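Local atomic coordinates of probable M18 family aminopeptidase 1 (Thermotoga maritima, PDB entry 2GLF), a protein that probably acts as a zinc-dependent aminopeptidase, cleaving amino acids one at a time from the N-termini of peptides. Residues 47-52 with 73-78; 42-47 with 256-261; 295-300 with 315-320. One frame throughout, in Å; residues are numbered along the deposited sequence.

Contact 1 of 3, residues 47-52 with 73-78; sequences SGFVPL and IAAFRV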
loop_
_atom_site.group_PDB
_atom_site.type_symbol
_atom_site.label_atom_id
_atom_site.label_comp_id
_atom_site.label_asym_id
_atom_site.label_seq_id
_atom_site.Cartn_x
_atom_site.Cartn_y
_atom_site.Cartn_z
ATOM N N SER A 47 37.062 -51.786 21.087
ATOM C CA SER A 47 37.952 -50.750 21.614
ATOM C C SER A 47 38.259 -50.959 23.099
ATOM O O SER A 47 39.246 -50.435 23.616
ATOM C CB SER A 47 37.323 -49.363 21.428
ATOM O OG SER A 47 37.083 -49.091 20.062
ATOM N N GLY A 48 37.396 -51.699 23.785
ATOM C CA GLY A 48 37.613 -51.992 25.189
ATOM C C GLY A 48 37.059 -51.054 26.240
ATOM O O GLY A 48 37.658 -50.899 27.303
ATOM N N PHE A 49 35.927 -50.422 25.974
ATOM C CA PHE A 49 35.352 -49.527 26.963
ATOM C C PHE A 49 34.323 -50.284 27.790
ATOM O O PHE A 49 33.787 -51.306 27.344
ATOM C CB PHE A 49 34.654 -48.342 26.291
ATOM C CG PHE A 49 35.576 -47.230 25.873
ATOM C CD1 PHE A 49 36.545 -47.432 24.900
ATOM C CD2 PHE A 49 35.423 -45.952 26.412
ATOM C CE1 PHE A 49 37.342 -46.375 24.463
ATOM C CE2 PHE A 49 36.213 -44.890 25.984
ATOM C CZ PHE A 49 37.172 -45.100 25.008
ATOM N N VAL A 50 34.045 -49.780 28.989
ATOM C CA VAL A 50 33.043 -50.385 29.862
ATOM C C VAL A 50 32.228 -49.300 30.552
ATOM O O VAL A 50 32.716 -48.191 30.787
ATOM C CB VAL A 50 33.669 -51.286 30.945
ATOM C CG1 VAL A 50 34.284 -52.510 30.301
ATOM C CG2 VAL A 50 34.705 -50.510 31.742
ATOM N N PRO A 51 30.969 -49.611 30.889
ATOM C CA PRO A 51 30.052 -48.682 31.555
ATOM C C PRO A 51 30.615 -48.139 32.868
ATOM O O PRO A 51 30.922 -48.914 33.775
ATOM C CB PRO A 51 28.813 -49.539 31.805
ATOM C CG PRO A 51 28.876 -50.560 30.726
ATOM C CD PRO A 51 30.329 -50.920 30.691
ATOM N N LEU A 52 30.748 -46.819 32.974
ATOM C CA LEU A 52 31.236 -46.212 34.213
ATOM C C LEU A 52 30.441 -46.856 35.350
ATOM O O LEU A 52 29.334 -47.339 35.128
ATOM C CB LEU A 52 30.987 -44.700 34.193
ATOM C CG LEU A 52 31.467 -43.895 35.400
ATOM C CD1 LEU A 52 32.964 -44.043 35.519
ATOM C CD2 LEU A 52 31.098 -42.427 35.242
ATOM N N ILE A 73 25.425 -39.827 25.401
ATOM C CA ILE A 73 26.463 -40.719 25.872
ATOM C C ILE A 73 27.813 -40.021 25.963
ATOM O O ILE A 73 28.284 -39.408 25.004
ATOM C CB ILE A 73 26.556 -41.955 24.950
ATOM C CG1 ILE A 73 27.557 -42.959 25.512
ATOM C CG2 ILE A 73 26.935 -41.525 23.542
ATOM C CD1 ILE A 73 27.660 -44.228 24.692
ATOM N N ALA A 74 28.419 -40.101 27.139
ATOM C CA ALA A 74 29.716 -39.493 27.378
ATOM C C ALA A 74 30.763 -40.603 27.499
ATOM O O ALA A 74 30.548 -41.601 28.183
ATOM C CB ALA A 74 29.671 -38.660 28.651
ATOM N N ALA A 75 31.887 -40.433 26.817
ATOM C CA ALA A 75 32.947 -41.426 26.861
ATOM C C ALA A 75 34.243 -40.785 27.321
ATOM O O ALA A 75 34.673 -39.780 26.763
ATOM C CB ALA A 75 33.141 -42.047 25.491
ATOM N N PHE A 76 34.861 -41.362 28.344
ATOM C CA PHE A 76 36.114 -40.822 28.840
ATOM C C PHE A 76 37.247 -41.827 28.746
ATOM O O PHE A 76 37.044 -43.022 28.515
ATOM C CB PHE A 76 35.995 -40.381 30.302
ATOM C CG PHE A 76 34.852 -39.453 30.569
ATOM C CD1 PHE A 76 33.647 -39.941 31.079
ATOM C CD2 PHE A 76 34.967 -38.090 30.300
ATOM C CE1 PHE A 76 32.578 -39.085 31.314
ATOM C CE2 PHE A 76 33.900 -37.224 30.533
ATOM C CZ PHE A 76 32.704 -37.720 31.039
ATOM N N ARG A 77 38.451 -41.300 28.910
ATOM C CA ARG A 77 39.675 -42.079 28.932
ATOM C C ARG A 77 40.469 -41.393 30.032
ATOM O O ARG A 77 41.398 -40.628 29.767
ATOM C CB ARG A 77 40.415 -42.013 27.589
ATOM C CG ARG A 77 39.852 -42.956 26.549
ATOM C CD ARG A 77 40.691 -42.972 25.289
ATOM N NE ARG A 77 42.054 -43.424 25.551
ATOM C CZ ARG A 77 43.028 -43.434 24.641
ATOM N NH1 ARG A 77 42.793 -43.018 23.403
ATOM N NH2 ARG A 77 44.245 -43.849 24.973
ATOM N N VAL A 78 40.042 -41.631 31.272
ATOM C CA VAL A 78 40.697 -41.056 32.435
ATOM C C VAL A 78 42.087 -41.657 32.448
ATOM O O VAL A 78 42.244 -42.879 32.379
ATOM C CB VAL A 78 39.957 -41.420 33.726
ATOM C CG1 VAL A 78 40.696 -40.865 34.915
ATOM C CG2 VAL A 78 38.548 -40.861 33.684
#

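Contact 2 of 3, residues 42-47 with 256-261; sequences RILDES and TALRAL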
loop_
_atom_site.group_PDB
_atom_site.type_symbol
_atom_site.label_atom_id
_atom_site.label_comp_id
_atom_site.label_asym_id
_atom_site.label_seq_id
_atom_site.Cartn_x
_atom_site.Cartn_y
_atom_site.Cartn_z
ATOM N N ARG A 42 28.326 -49.480 20.620
ATOM C CA ARG A 42 28.898 -50.670 19.996
ATOM C C ARG A 42 30.378 -50.453 19.715
ATOM O O ARG A 42 31.214 -51.269 20.097
ATOM C CB ARG A 42 28.170 -50.985 18.685
ATOM C CG ARG A 42 28.951 -51.891 17.747
ATOM C CD ARG A 42 28.291 -52.000 16.397
ATOM N NE ARG A 42 29.280 -52.169 15.338
ATOM C CZ ARG A 42 30.114 -51.213 14.937
ATOM N NH1 ARG A 42 30.078 -50.016 15.507
ATOM N NH2 ARG A 42 30.989 -51.448 13.969
ATOM N N ILE A 43 30.689 -49.358 19.030
ATOM C CA ILE A 43 32.069 -49.013 18.706
ATOM C C ILE A 43 32.888 -48.951 19.992
ATOM O O ILE A 43 34.034 -49.402 20.037
ATOM C CB ILE A 43 32.140 -47.640 18.006
ATOM C CG1 ILE A 43 31.583 -47.760 16.589
ATOM C CG2 ILE A 43 33.574 -47.108 18.014
ATOM C CD1 ILE A 43 31.491 -46.445 15.862
ATOM N N LEU A 44 32.289 -48.384 21.034
ATOM C CA LEU A 44 32.952 -48.265 22.323
ATOM C C LEU A 44 33.059 -49.610 23.042
ATOM O O LEU A 44 33.982 -49.823 23.825
ATOM C CB LEU A 44 32.210 -47.263 23.215
ATOM C CG LEU A 44 32.341 -45.780 22.853
ATOM C CD1 LEU A 44 31.513 -44.932 23.820
ATOM C CD2 LEU A 44 33.815 -45.373 22.897
ATOM N N ASP A 45 32.117 -50.515 22.793
ATOM C CA ASP A 45 32.179 -51.809 23.446
ATOM C C ASP A 45 33.378 -52.568 22.915
ATOM O O ASP A 45 34.019 -53.309 23.656
ATOM C CB ASP A 45 30.876 -52.572 23.264
ATOM C CG ASP A 45 29.768 -52.012 24.134
ATOM O OD1 ASP A 45 30.076 -51.576 25.262
ATOM O OD2 ASP A 45 28.597 -52.010 23.703
ATOM N N GLU A 46 33.684 -52.389 21.632
ATOM C CA GLU A 46 34.895 -52.978 21.072
ATOM C C GLU A 46 35.855 -51.913 21.615
ATOM O O GLU A 46 35.483 -51.173 22.522
ATOM C CB GLU A 46 34.892 -52.918 19.552
ATOM C CG GLU A 46 33.629 -53.413 18.902
ATOM C CD GLU A 46 33.680 -53.264 17.392
ATOM O OE1 GLU A 46 33.936 -52.139 16.912
ATOM O OE2 GLU A 46 33.463 -54.268 16.683
ATOM N N SER A 47 37.062 -51.786 21.087
ATOM C CA SER A 47 37.952 -50.750 21.614
ATOM C C SER A 47 38.259 -50.959 23.099
ATOM O O SER A 47 39.246 -50.435 23.616
ATOM C CB SER A 47 37.323 -49.363 21.428
ATOM O OG SER A 47 37.083 -49.091 20.062
ATOM N N THR A 256 34.044 -37.832 13.904
ATOM C CA THR A 256 35.448 -37.432 13.906
ATOM C C THR A 256 36.020 -37.403 15.320
ATOM O O THR A 256 37.173 -37.765 15.527
ATOM C CB THR A 256 35.657 -36.044 13.251
ATOM O OG1 THR A 256 34.689 -35.115 13.757
ATOM C CG2 THR A 256 35.542 -36.149 11.740
ATOM N N ALA A 257 35.214 -36.977 16.288
ATOM C CA ALA A 257 35.663 -36.927 17.675
ATOM C C ALA A 257 35.756 -38.342 18.244
ATOM O O ALA A 257 36.676 -38.658 18.994
ATOM C CB ALA A 257 34.709 -36.091 18.506
ATOM N N LEU A 258 34.800 -39.193 17.887
ATOM C CA LEU A 258 34.803 -40.571 18.352
ATOM C C LEU A 258 36.094 -41.233 17.874
ATOM O O LEU A 258 36.811 -41.864 18.654
ATOM C CB LEU A 258 33.612 -41.332 17.774
ATOM C CG LEU A 258 33.047 -42.514 18.565
ATOM C CD1 LEU A 258 32.415 -43.478 17.587
ATOM C CD2 LEU A 258 34.128 -43.216 19.363
ATOM N N ARG A 259 36.390 -41.084 16.588
ATOM C CA ARG A 259 37.593 -41.674 16.017
ATOM C C ARG A 259 38.862 -41.095 16.630
ATOM O O ARG A 259 39.860 -41.800 16.778
ATOM C CB ARG A 259 37.604 -41.496 14.495
ATOM C CG ARG A 259 36.555 -42.340 13.769
ATOM C CD ARG A 259 36.843 -43.830 13.912
ATOM N NE ARG A 259 38.103 -44.162 13.265
ATOM C CZ ARG A 259 38.284 -44.157 11.949
ATOM N NH1 ARG A 259 37.279 -43.849 11.143
ATOM N NH2 ARG A 259 39.479 -44.418 11.443
ATOM N N ALA A 260 38.828 -39.816 16.989
ATOM C CA ALA A 260 39.984 -39.176 17.601
ATOM C C ALA A 260 40.170 -39.754 19.000
ATOM O O ALA A 260 41.269 -40.163 19.374
ATOM C CB ALA A 260 39.771 -37.675 17.679
ATOM N N LEU A 261 39.083 -39.796 19.765
ATOM C CA LEU A 261 39.113 -40.327 21.123
ATOM C C LEU A 261 39.757 -41.695 21.142
ATOM O O LEU A 261 40.610 -41.976 21.979
ATOM C CB LEU A 261 37.693 -40.453 21.693
ATOM C CG LEU A 261 37.597 -41.105 23.081
ATOM C CD1 LEU A 261 38.238 -40.177 24.094
ATOM C CD2 LEU A 261 36.156 -41.377 23.471
#

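Contact 3 of 3, residues 295-300 with 315-320; sequences KALRQI and EVLENT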
loop_
_atom_site.group_PDB
_atom_site.type_symbol
_atom_site.label_atom_id
_atom_site.label_comp_id
_atom_site.label_asym_id
_atom_site.label_seq_id
_atom_site.Cartn_x
_atom_site.Cartn_y
_atom_site.Cartn_z
ATOM N N LYS A 295 27.316 -34.892 36.497
ATOM C CA LYS A 295 27.023 -36.105 37.240
ATOM C C LYS A 295 28.008 -37.169 36.788
ATOM O O LYS A 295 28.377 -38.054 37.559
ATOM C CB LYS A 295 25.592 -36.567 36.968
ATOM C CG LYS A 295 25.285 -37.953 37.493
ATOM C CD LYS A 295 23.812 -38.259 37.391
ATOM C CE LYS A 295 23.567 -39.749 37.437
ATOM N NZ LYS A 295 24.142 -40.432 36.242
ATOM N N ALA A 296 28.433 -37.071 35.532
ATOM C CA ALA A 296 29.393 -38.013 34.962
ATOM C C ALA A 296 30.779 -37.757 35.525
ATOM O O ALA A 296 31.532 -38.691 35.786
ATOM C CB ALA A 296 29.426 -37.882 33.443
ATOM N N LEU A 297 31.113 -36.484 35.709
ATOM C CA LEU A 297 32.417 -36.121 36.238
ATOM C C LEU A 297 32.515 -36.370 37.744
ATOM O O LEU A 297 33.551 -36.811 38.240
ATOM C CB LEU A 297 32.733 -34.657 35.903
ATOM C CG LEU A 297 32.874 -34.350 34.404
ATOM C CD1 LEU A 297 33.522 -32.992 34.229
ATOM C CD2 LEU A 297 33.723 -35.407 33.713
ATOM N N ARG A 298 31.434 -36.098 38.468
ATOM C CA ARG A 298 31.426 -36.322 39.907
ATOM C C ARG A 298 31.611 -37.809 40.215
ATOM O O ARG A 298 32.339 -38.175 41.139
ATOM C CB ARG A 298 30.116 -35.819 40.528
ATOM C CG ARG A 298 30.116 -34.339 40.865
ATOM C CD ARG A 298 28.930 -33.990 41.754
ATOM N NE ARG A 298 27.664 -34.035 41.028
ATOM C CZ ARG A 298 27.194 -33.041 40.279
ATOM N NH1 ARG A 298 27.880 -31.915 40.158
ATOM N NH2 ARG A 298 26.042 -33.177 39.638
ATOM N N GLN A 299 30.956 -38.667 39.438
ATOM C CA GLN A 299 31.073 -40.102 39.649
ATOM C C GLN A 299 32.541 -40.497 39.561
ATOM O O GLN A 299 33.047 -41.243 40.398
ATOM C CB GLN A 299 30.271 -40.862 38.595
ATOM C CG GLN A 299 30.260 -42.365 38.799
ATOM C CD GLN A 299 29.712 -42.767 40.158
ATOM O OE1 GLN A 299 28.592 -42.404 40.523
ATOM N NE2 GLN A 299 30.503 -43.523 40.914
ATOM N N ILE A 300 33.219 -39.979 38.546
ATOM C CA ILE A 300 34.628 -40.269 38.337
ATOM C C ILE A 300 35.470 -39.689 39.473
ATOM O O ILE A 300 36.446 -40.307 39.909
ATOM C CB ILE A 300 35.107 -39.698 36.974
ATOM C CG1 ILE A 300 34.437 -40.476 35.834
ATOM C CG2 ILE A 300 36.643 -39.763 36.867
ATOM C CD1 ILE A 300 34.758 -39.945 34.457
ATOM N N GLU A 315 38.091 -27.023 40.422
ATOM C CA GLU A 315 39.409 -27.130 39.805
ATOM C C GLU A 315 39.289 -27.942 38.528
ATOM O O GLU A 315 39.803 -27.540 37.485
ATOM C CB GLU A 315 40.409 -27.808 40.745
ATOM C CG GLU A 315 41.833 -27.832 40.195
ATOM C CD GLU A 315 42.802 -28.623 41.063
ATOM O OE1 GLU A 315 44.013 -28.647 40.744
ATOM O OE2 GLU A 315 42.355 -29.224 42.063
ATOM N N VAL A 316 38.609 -29.082 38.615
ATOM C CA VAL A 316 38.426 -29.935 37.451
ATOM C C VAL A 316 37.956 -29.064 36.289
ATOM O O VAL A 316 38.642 -28.970 35.269
ATOM C CB VAL A 316 37.382 -31.060 37.717
ATOM C CG1 VAL A 316 37.204 -31.914 36.468
ATOM C CG2 VAL A 316 37.836 -31.935 38.885
ATOM N N LEU A 317 36.806 -28.414 36.448
ATOM C CA LEU A 317 36.270 -27.548 35.397
ATOM C C LEU A 317 37.166 -26.338 35.143
ATOM O O LEU A 317 37.230 -25.843 34.022
ATOM C CB LEU A 317 34.864 -27.072 35.762
ATOM C CG LEU A 317 33.792 -28.158 35.872
ATOM C CD1 LEU A 317 32.610 -27.630 36.689
ATOM C CD2 LEU A 317 33.363 -28.603 34.479
ATOM N N GLU A 318 37.844 -25.866 36.190
ATOM C CA GLU A 318 38.758 -24.723 36.102
ATOM C C GLU A 318 39.789 -24.999 35.004
ATOM O O GLU A 318 40.127 -24.128 34.201
ATOM C CB GLU A 318 39.467 -24.535 37.441
ATOM C CG GLU A 318 39.445 -23.118 37.959
ATOM C CD GLU A 318 40.092 -22.149 37.007
ATOM O OE1 GLU A 318 39.573 -21.988 35.881
ATOM O OE2 GLU A 318 41.125 -21.554 37.386
ATOM N N ASN A 319 40.308 -26.220 35.006
ATOM C CA ASN A 319 41.244 -26.659 33.987
ATOM C C ASN A 319 40.277 -27.341 33.031
ATOM O O ASN A 319 39.064 -27.218 33.209
ATOM C CB ASN A 319 42.237 -27.663 34.569
ATOM C CG ASN A 319 42.944 -27.131 35.807
ATOM O OD1 ASN A 319 43.532 -26.047 35.786
ATOM N ND2 ASN A 319 42.889 -27.893 36.892
ATOM N N THR A 320 40.775 -28.063 32.039
ATOM C CA THR A 320 39.881 -28.723 31.082
ATOM C C THR A 320 39.552 -27.805 29.916
ATOM O O THR A 320 38.826 -26.827 30.053
ATOM C CB THR A 320 38.521 -29.162 31.715
ATOM O OG1 THR A 320 38.749 -30.165 32.714
ATOM C CG2 THR A 320 37.582 -29.711 30.641
#

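Contact 1 of 3, residues 47-52 with 73-78
The ring of F49 makes a buried, largely apolar contact with A75, F76 and R77 at one margin of the large mixed sheet, reaching from the approach to the short edge strand 50-51 to strand 73-77. Strand 64-67 lies between these two strands in the sheet, so the two backbones do not pair, and no hydrogen bond crosses the contact: a side chain spans the gap, with the CA atoms of F49 and A75 8.5 Å apart. In F49, CG is turned to lie beside the backbone N (chi1 -82°), and the CE2/CZ end of the ring leads. CE2 comes to 4.2 Å from CB of A75 and 3.3 Å from the carbonyl O of F76, which meets the ring obliquely. CZ lies 3.8 Å from CG of R77, and the two side chains cross at about a right angle. The sheet here is the middle layer of an alpha/beta/alpha sandwich, as in other zinc exopeptidases, and alternation along strand 73-77 divides the work: A75 and R77 serve the layer that holds F49, whereas the F76 side chain packs on L297 and I300 of helix 292-303. R77 lends its aliphatic part to F49 and then bends at chi3 (61°), its guanidinium plane standing 81° from the ring plane. Beyond the bend, NH1 is hydrogen-bonded to the carbonyl oxygens of L261 and A264 at the C-terminal end of helix 248-263, whose dipole would probably suit the positive charge. On the other segment, G48 O is hydrogen-bonded to T63 OG1, and V50 pairs through its backbone with T63.

Contact 2 of 3, residues 42-47 with 256-261
L258 projects from helix 248-263 against the last turn of helix 33-45, where its CD1 meets I43, whereas CD2 lies between I43 and L44. Its CG stands anti to the backbone N (chi1 -152°), carrying the fork across to I43 and L44. CD1 lies 3.6 Å from CD1 of I43 and 3.8 Å from CG2 of the same residue. CD2 completes the grip, 4.2 Å from CD2 of L44 and equally far from CG2 of I43. Isoleucine thus meets the fork with both its branches: CG1 lies beside the backbone N (chi1 -72°) and extends to CD1, while CG2 takes the position opposite that N. CB of L44 does not point at the other helix, but the CD2 branch of its fork, not the extended CD1, comes nearer to L258. I43 and L44 also lean on L262 of helix 248-263, widening the apolar patch. Past the helix end, where E46 leaves helical angles, the hydroxyl of S47 turns back and donates to the carbonyl O of I43 at 3.1 Å, with a C=O...OG angle of 153°; that oxygen is thereby satisfied although the backbone has turned aside. L44 and L261 both rest on A75 of strand 73-77 as well. Two helices distant in sequence, joined by leucine and isoleucine on one face of a shared sheet, are characteristic of one helical layer of an alpha/beta/alpha sandwich.

Contact 3 of 3, residues 295-300 with 315-320
With chi1 of -64° and an extended chi2, L297 drives CD1 outward as the tip of its side chain, and that single methyl group touches both V316 and L317. V316 holds CG1 anti to its backbone nitrogen (chi1 179°), placing this methyl 4.4 Å from CD1 of L297. L317 offers its CD2 branch, likewise 4.4 Å from CD1 of L297. The meeting is modest in area and wholly apolar, and L313, one turn before L317, adds to the same surface. It joins helix 292-303 to helix 310-318, successive helices on the face of the sheet that F76 points to in this alpha/beta/alpha fold; the second runs into strand 321-329, which carries the manganese ligand D326. At that transition, T320 OG1 donates to the carbonyl O of V316 at 2.8 Å, approaching from above the carbonyl plane, 42° out of it. The same OG1 is also hydrogen-bonded to the backbone N of L86, linking the helix end to the chain beside it. The helix pair borders on other subunits of the twelve-chain assembly: R298 pairs with E310 of its own chain and, through NH2, with D314 of a neighbouring subunit, while L317 packs on R291 of a third subunit.

The three contacts show how one strand can touch helices on both faces of a sheet. Strand 73-77, a part of contact 1, meets contact 2 on the face of A75 and contact 3 on the face of F76, where L52 CD2 also lies 3.7 Å from Q299 CG. Contacts 1 and 2, their centres about 9 Å apart, share S47, and F49 N probably bonds to L44 O. The centre of contact 3 is about 15 Å from that of contact 1 and about 21 Å from that of contact 2, which it does not touch. Along the chain, contact 1 falls within the long span between the segments of contact 2, and contact 3 follows both. All lie away from the metal sites, in the packing of the sandwich.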